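Local structure of autotransporter adhesin/invasin TibA (Escherichia coli, 4Q1Q) at residues Ala223-Tyr237 with Val242-Glu256. The protein mediates adhesion to and invasion of human intestinal epithelial cells, drives bacterial aggregation through contacts between TibA molecules on different cells, and enhances biofilm formation. Numbering follows the deposited sequence.
Sequences ATNTTVYSGGRQHVY and VTETTITSGGMLQVE. With 289 (D-glycero-alpha-D-manno-heptopyranose), chain B; 289 (D-glycero-alpha-D-manno-heptopyranose), chain C; 289 (D-glycero-alpha-D-manno-heptopyranose), chain T; 289 (D-glycero-alpha-D-manno-heptopyranose), chain S.
H235 meets E256 on the outward face of the coil: its NE2 donates a nearly straight bond (165°) to OE1 of E256, 2.6 Å away. The oxygen lies close to the ring plane; H235 reaches it from its anti side, and the bend of the E256 chain at chi2 (-81°) turns the carboxylate back to the ring. Q254 covers one face of this imidazole, with its CB 4.2 Å from the ring centroid in a CH-pi contact; the Y237 hydroxyl lies over the opposite face. R233 and M252 (selenomethionine here) run side by side, R233 CD 3.8 Å from M252 SE.

The two segments lie on successive coils of the right-handed parallel beta-helix of the autotransporter passenger domain. V236 lies level with V255, and its N bonds to Q254 O (2.8 Å), across coils about 19 residues apart.

Inside, V236 CG2 packs 3.8 Å from V242 CG1 and also touches L253 CD1. Q234 reaches inward with CG anti to its backbone N (-176°); its OE1 takes the T245 hydroxyl at 2.8 Å on an in-plane lone pair, while NE2 bonds Q215 of the preceding coil, satisfying a buried amide.

At the end of strand 226-228, V228 O accepts both T248 N and T248 OG1, the latter at 2.7 Å. Two type II turns follow, where G231 and G250 adopt positive phi, which suits a residue without a side chain, and G231 N bonds G250 O. Within these turns S230 OG and S249 OG are each covalently bonded to a heptose.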
loop_
_atom_site.group_PDB
_atom_site.type_symbol
_atom_site.label_atom_id
_atom_site.label_comp_id
_atom_site.label_asym_id
_atom_site.label_seq_id
_atom_site.Cartn_x
_atom_site.Cartn_y
_atom_site.Cartn_z
ATOM N N ALA A 223 5.654 -18.738 -0.018
ATOM C CA ALA A 223 5.267 -18.297 -1.361
ATOM C C ALA A 223 4.657 -19.458 -2.134
ATOM O O ALA A 223 5.118 -20.599 -2.022
ATOM C CB ALA A 223 6.455 -17.744 -2.121
ATOM N N THR A 224 3.583 -19.167 -2.864
ATOM C CA THR A 224 2.879 -20.165 -3.671
ATOM C C THR A 224 2.643 -19.603 -5.059
ATOM O O THR A 224 2.073 -18.522 -5.205
ATOM C CB THR A 224 1.555 -20.592 -3.012
ATOM O OG1 THR A 224 1.851 -21.256 -1.770
ATOM C CG2 THR A 224 0.771 -21.556 -3.899
ATOM N N ASN A 225 3.092 -20.343 -6.068
ATOM C CA ASN A 225 2.737 -20.099 -7.458
ATOM C C ASN A 225 3.490 -18.848 -7.848
ATOM O O ASN A 225 2.942 -17.750 -7.981
ATOM C CB ASN A 225 1.226 -20.015 -7.711
ATOM C CG ASN A 225 0.894 -19.583 -9.127
ATOM O OD1 ASN A 225 1.656 -19.797 -10.065
ATOM N ND2 ASN A 225 -0.248 -18.932 -9.282
ATOM N N THR A 226 4.794 -19.052 -8.001
ATOM C CA THR A 226 5.674 -17.935 -8.304
ATOM C C THR A 226 6.284 -18.184 -9.671
ATOM O O THR A 226 6.606 -19.326 -9.991
ATOM C CB THR A 226 6.789 -17.807 -7.258
ATOM O OG1 THR A 226 6.195 -17.673 -5.963
ATOM C CG2 THR A 226 7.681 -16.600 -7.566
ATOM N N THR A 227 6.452 -17.138 -10.473
ATOM C CA THR A 227 7.099 -17.359 -11.761
ATOM C C THR A 227 8.340 -16.498 -11.755
ATOM O O THR A 227 8.252 -15.303 -11.501
ATOM C CB THR A 227 6.226 -17.081 -13.007
ATOM O OG1 THR A 227 5.230 -18.095 -13.108
ATOM C CG2 THR A 227 7.015 -17.213 -14.302
ATOM N N VAL A 228 9.476 -17.149 -11.994
ATOM C CA VAL A 228 10.757 -16.454 -12.008
ATOM C C VAL A 228 11.233 -16.336 -13.462
ATOM O O VAL A 228 11.642 -17.315 -14.107
ATOM C CB VAL A 228 11.822 -17.127 -11.116
ATOM C CG1 VAL A 228 12.967 -16.158 -10.860
ATOM C CG2 VAL A 228 11.231 -17.599 -9.794
ATOM N N TYR A 229 11.127 -15.114 -13.971
ATOM C CA TYR A 229 11.469 -14.838 -15.358
ATOM C C TYR A 229 12.961 -14.565 -15.365
ATOM O O TYR A 229 13.578 -14.293 -14.331
ATOM C CB TYR A 229 10.689 -13.655 -15.941
ATOM C CG TYR A 229 9.198 -13.890 -16.089
ATOM C CD1 TYR A 229 8.688 -14.743 -17.068
ATOM C CD2 TYR A 229 8.294 -13.273 -15.226
ATOM C CE1 TYR A 229 7.328 -14.987 -17.171
ATOM C CE2 TYR A 229 6.938 -13.496 -15.328
ATOM C CZ TYR A 229 6.460 -14.350 -16.302
ATOM O OH TYR A 229 5.099 -14.543 -16.381
ATOM N N SER A 230 13.531 -14.650 -16.559
ATOM C CA SER A 230 14.951 -14.397 -16.767
ATOM C C SER A 230 15.456 -13.187 -15.973
ATOM O O SER A 230 14.881 -12.109 -16.042
ATOM C CB SER A 230 15.195 -14.210 -18.267
ATOM O OG SER A 230 16.568 -14.268 -18.618
ATOM N N GLY A 231 16.525 -13.368 -15.201
ATOM C CA GLY A 231 17.078 -12.335 -14.335
ATOM C C GLY A 231 16.394 -12.185 -12.983
ATOM O O GLY A 231 16.824 -11.365 -12.161
ATOM N N GLY A 232 15.320 -12.940 -12.765
ATOM C CA GLY A 232 14.613 -12.913 -11.487
ATOM C C GLY A 232 15.212 -13.909 -10.507
ATOM O O GLY A 232 15.805 -14.904 -10.910
ATOM N N ARG A 233 14.985 -13.675 -9.221
ATOM C CA ARG A 233 15.414 -14.620 -8.200
ATOM C C ARG A 233 14.394 -14.691 -7.087
ATOM O O ARG A 233 14.046 -13.667 -6.521
ATOM C CB ARG A 233 16.759 -14.202 -7.590
ATOM C CG ARG A 233 17.336 -15.283 -6.684
ATOM C CD ARG A 233 18.796 -15.081 -6.307
ATOM N NE ARG A 233 18.924 -13.850 -5.535
ATOM C CZ ARG A 233 19.686 -12.812 -5.868
ATOM N NH1 ARG A 233 20.454 -12.847 -6.951
ATOM N NH2 ARG A 233 19.690 -11.739 -5.085
ATOM N N GLN A 234 13.960 -15.900 -6.755
ATOM C CA GLN A 234 13.317 -16.174 -5.485
ATOM C C GLN A 234 14.399 -16.668 -4.525
ATOM O O GLN A 234 15.052 -17.668 -4.829
ATOM C CB GLN A 234 12.313 -17.297 -5.683
ATOM C CG GLN A 234 11.473 -17.652 -4.481
ATOM C CD GLN A 234 10.354 -18.607 -4.875
ATOM O OE1 GLN A 234 10.604 -19.670 -5.424
ATOM N NE2 GLN A 234 9.116 -18.202 -4.650
ATOM N N HIS A 235 14.590 -15.980 -3.402
ATOM C CA HIS A 235 15.602 -16.351 -2.407
ATOM C C HIS A 235 14.935 -16.880 -1.136
ATOM O O HIS A 235 14.221 -16.141 -0.466
ATOM C CB HIS A 235 16.504 -15.151 -2.091
ATOM C CG HIS A 235 17.887 -15.527 -1.648
ATOM N ND1 HIS A 235 19.019 -15.030 -2.259
ATOM C CD2 HIS A 235 18.320 -16.420 -0.724
ATOM C CE1 HIS A 235 20.090 -15.569 -1.703
ATOM N NE2 HIS A 235 19.695 -16.423 -0.774
ATOM N N VAL A 236 15.157 -18.150 -0.807
ATOM C CA VAL A 236 14.517 -18.770 0.347
ATOM C C VAL A 236 15.518 -18.979 1.489
ATOM O O VAL A 236 16.539 -19.634 1.291
ATOM C CB VAL A 236 13.909 -20.129 -0.011
ATOM C CG1 VAL A 236 12.997 -20.575 1.127
ATOM C CG2 VAL A 236 13.143 -20.055 -1.330
ATOM N N TYR A 237 15.207 -18.456 2.674
ATOM C CA TYR A 237 16.130 -18.503 3.803
ATOM C C TYR A 237 15.624 -19.572 4.759
ATOM O O TYR A 237 14.629 -20.252 4.477
ATOM C CB TYR A 237 16.279 -17.155 4.501
ATOM C CG TYR A 237 16.905 -16.144 3.590
ATOM C CD1 TYR A 237 16.119 -15.419 2.712
ATOM C CD2 TYR A 237 18.268 -15.893 3.627
ATOM C CE1 TYR A 237 16.675 -14.477 1.869
ATOM C CE2 TYR A 237 18.839 -14.948 2.798
ATOM C CZ TYR A 237 18.033 -14.248 1.927
ATOM O OH TYR A 237 18.582 -13.326 1.071
ATOM N N VAL A 242 8.562 -22.387 -0.089
ATOM C CA VAL A 242 7.892 -22.006 -1.326
ATOM C C VAL A 242 7.358 -23.245 -2.027
ATOM O O VAL A 242 7.882 -24.349 -1.863
ATOM C CB VAL A 242 8.787 -21.166 -2.259
ATOM C CG1 VAL A 242 9.348 -19.983 -1.487
ATOM C CG2 VAL A 242 9.950 -21.949 -2.835
ATOM N N THR A 243 6.279 -23.039 -2.776
ATOM C CA THR A 243 5.681 -24.124 -3.539
ATOM C C THR A 243 5.172 -23.631 -4.896
ATOM O O THR A 243 4.818 -22.464 -5.090
ATOM C CB THR A 243 4.605 -24.870 -2.731
ATOM O OG1 THR A 243 4.298 -26.080 -3.436
ATOM C CG2 THR A 243 3.371 -24.021 -2.564
ATOM N N GLU A 244 5.256 -24.521 -5.875
ATOM C CA GLU A 244 4.767 -24.222 -7.215
ATOM C C GLU A 244 5.516 -22.989 -7.689
ATOM O O GLU A 244 4.927 -21.946 -7.952
ATOM C CB GLU A 244 3.254 -23.974 -7.256
ATOM C CG GLU A 244 2.391 -25.138 -6.797
ATOM C CD GLU A 244 0.911 -24.766 -6.736
ATOM O OE1 GLU A 244 0.204 -25.265 -5.832
ATOM O OE2 GLU A 244 0.465 -23.945 -7.573
ATOM N N THR A 245 6.834 -23.119 -7.765
ATOM C CA THR A 245 7.663 -22.109 -8.391
ATOM C C THR A 245 8.026 -22.657 -9.766
ATOM O O THR A 245 8.485 -23.791 -9.920
ATOM C CB THR A 245 8.939 -21.854 -7.575
ATOM O OG1 THR A 245 8.573 -21.385 -6.277
ATOM C CG2 THR A 245 9.802 -20.803 -8.221
ATOM N N THR A 246 7.919 -21.795 -10.764
ATOM C CA THR A 246 8.470 -22.129 -12.065
ATOM C C THR A 246 9.659 -21.198 -12.315
ATOM O O THR A 246 9.596 -19.985 -12.100
ATOM C CB THR A 246 7.383 -22.082 -13.167
ATOM O OG1 THR A 246 7.843 -22.808 -14.313
ATOM C CG2 THR A 246 7.094 -20.663 -13.585
ATOM N N ILE A 247 10.769 -21.805 -12.722
ATOM C CA ILE A 247 11.985 -21.052 -13.000
ATOM C C ILE A 247 12.237 -21.166 -14.497
ATOM O O ILE A 247 12.579 -22.237 -15.010
ATOM C CB ILE A 247 13.238 -21.556 -12.246
ATOM C CG1 ILE A 247 12.920 -21.776 -10.766
ATOM C CG2 ILE A 247 14.397 -20.576 -12.391
ATOM C CD1 ILE A 247 12.600 -23.208 -10.409
ATOM N N THR A 248 12.093 -20.015 -15.141
ATOM C CA THR A 248 12.252 -19.888 -16.569
ATOM C C THR A 248 13.732 -19.721 -16.849
ATOM O O THR A 248 14.519 -19.249 -16.025
ATOM C CB THR A 248 11.488 -18.676 -17.136
ATOM O OG1 THR A 248 12.139 -17.458 -16.743
ATOM C CG2 THR A 248 10.022 -18.694 -16.681
ATOM N N SER A 249 14.081 -20.139 -18.057
ATOM C CA SER A 249 15.417 -19.956 -18.587
ATOM C C SER A 249 15.955 -18.598 -18.177
ATOM O O SER A 249 15.353 -17.578 -18.500
ATOM C CB SER A 249 15.372 -20.052 -20.106
ATOM O OG SER A 249 16.651 -20.416 -20.580
ATOM N N GLY A 250 17.068 -18.578 -17.451
ATOM C CA GLY A 250 17.683 -17.320 -17.046
ATOM C C GLY A 250 17.210 -16.825 -15.687
ATOM O O GLY A 250 17.697 -15.806 -15.193
ATOM N N GLY A 251 16.266 -17.527 -15.070
ATOM C CA GLY A 251 15.800 -17.148 -13.735
ATOM C C GLY A 251 16.474 -17.979 -12.664
ATOM O O GLY A 251 17.162 -18.941 -13.003
HETATM N N MSE A 252 16.250 -17.647 -11.395
HETATM C CA MSE A 252 16.858 -18.401 -10.296
HETATM C C MSE A 252 16.069 -18.579 -9.034
HETATM O O MSE A 252 15.479 -17.638 -8.500
HETATM C CB MSE A 252 18.106 -17.654 -9.859
HETATM C CG MSE A 252 18.977 -18.613 -9.043
HETATM SE SE MSE A 252 20.586 -17.597 -8.541
HETATM C CE MSE A 252 21.639 -17.878 -10.187
ATOM N N LEU A 253 16.076 -19.821 -8.560
ATOM C CA LEU A 253 15.627 -20.128 -7.209
ATOM C C LEU A 253 16.882 -20.462 -6.401
ATOM O O LEU A 253 17.662 -21.352 -6.740
ATOM C CB LEU A 253 14.628 -21.282 -7.215
ATOM C CG LEU A 253 14.384 -22.038 -5.906
ATOM C CD1 LEU A 253 13.583 -21.103 -5.017
ATOM C CD2 LEU A 253 13.680 -23.357 -6.184
ATOM N N GLN A 254 17.093 -19.710 -5.330
ATOM C CA GLN A 254 18.178 -20.031 -4.412
ATOM C C GLN A 254 17.670 -20.365 -3.023
ATOM O O GLN A 254 16.973 -19.584 -2.373
ATOM C CB GLN A 254 19.089 -18.824 -4.348
ATOM C CG GLN A 254 20.403 -19.112 -3.647
ATOM C CD GLN A 254 21.338 -17.933 -3.781
ATOM O OE1 GLN A 254 21.039 -16.935 -4.443
ATOM N NE2 GLN A 254 22.470 -18.035 -3.116
ATOM N N VAL A 255 18.011 -21.564 -2.568
ATOM C CA VAL A 255 17.517 -22.041 -1.287
ATOM C C VAL A 255 18.689 -22.173 -0.318
ATOM O O VAL A 255 19.640 -22.901 -0.569
ATOM C CB VAL A 255 16.785 -23.383 -1.461
ATOM C CG1 VAL A 255 16.160 -23.872 -0.161
ATOM C CG2 VAL A 255 15.715 -23.236 -2.536
ATOM N N GLU A 256 18.647 -21.437 0.782
ATOM C CA GLU A 256 19.705 -21.546 1.779
ATOM C C GLU A 256 19.441 -22.759 2.649
ATOM O O GLU A 256 18.332 -23.296 2.674
ATOM C CB GLU A 256 19.752 -20.335 2.704
ATOM C CG GLU A 256 19.778 -19.004 1.986
ATOM C CD GLU A 256 21.171 -18.649 1.501
ATOM O OE1 GLU A 256 21.340 -17.534 0.959
ATOM O OE2 GLU A 256 22.085 -19.486 1.677
HETATM O O7 289 B . 17.892 -8.738 -19.875
HETATM C C7 289 B . 16.480 -8.906 -19.703
HETATM C C6 289 B . 15.985 -10.287 -19.265
HETATM O O6 289 B . 14.968 -10.717 -20.186
HETATM C C5 289 B . 16.960 -11.463 -19.102
HETATM O O5 289 B . 16.688 -12.460 -20.090
HETATM C C1 289 B . 17.185 -13.721 -19.636
HETATM C C2 289 B . 18.715 -13.777 -19.584
HETATM O O2 289 B . 19.347 -13.918 -20.866
HETATM C C3 289 B . 19.201 -12.553 -18.807
HETATM O O3 289 B . 20.608 -12.363 -18.987
HETATM C C4 289 B . 18.473 -11.259 -19.151
HETATM O O4 289 B . 18.894 -10.340 -18.147
HETATM O O7 289 C . 15.368 -15.002 -22.366
HETATM C C7 289 C . 15.645 -16.372 -22.048
HETATM C C6 289 C . 17.010 -16.779 -22.602
HETATM O O6 289 C . 17.877 -15.641 -22.683
HETATM C C5 289 C . 17.649 -17.873 -21.753
HETATM O O5 289 C . 17.059 -19.106 -22.173
HETATM C C1 289 C . 17.593 -20.216 -21.455
HETATM C C2 289 C . 19.079 -20.389 -21.737
HETATM O O2 289 C . 19.311 -20.563 -23.136
HETATM C C3 289 C . 19.761 -19.139 -21.196
HETATM O O3 289 C . 21.178 -19.240 -21.376
HETATM C C4 289 C . 19.170 -17.914 -21.889
HETATM O O4 289 C . 19.764 -16.755 -21.295
HETATM O O7 289 T . 14.271 -13.230 10.835
HETATM C C7 289 T . 13.788 -13.260 9.488
HETATM C C6 289 T . 14.527 -12.182 8.710
HETATM O O6 289 T . 15.636 -11.702 9.474
HETATM C C5 289 T . 15.036 -12.686 7.369
HETATM O O5 289 T . 14.116 -12.054 6.481
HETATM C C1 289 T . 14.121 -12.639 5.196
HETATM C C2 289 T . 15.482 -12.327 4.603
HETATM O O2 289 T . 15.550 -10.914 4.391
HETATM C C3 289 T . 16.597 -12.847 5.507
HETATM O O3 289 T . 17.879 -12.489 4.965
HETATM C C4 289 T . 16.438 -12.303 6.914
HETATM O O4 289 T . 17.498 -12.881 7.682
HETATM O O7 289 S . -1.613 -18.541 5.619
HETATM C C7 289 S . -0.287 -19.082 5.635
HETATM C C6 289 S . 0.044 -19.889 4.375
HETATM O O6 289 S . -0.549 -21.191 4.460
HETATM C C5 289 S . -0.322 -19.154 3.079
HETATM O O5 289 S . 0.953 -18.662 2.659
HETATM C C1 289 S . 0.935 -17.933 1.430
HETATM C C2 289 S . 0.712 -19.025 0.398
HETATM O O2 289 S . 1.524 -20.181 0.649
HETATM C C3 289 S . -0.773 -19.312 0.573
HETATM O O3 289 S . -1.216 -20.108 -0.526
HETATM C C4 289 S . -0.958 -19.965 1.943
HETATM O O4 289 S . -2.367 -20.111 2.111
#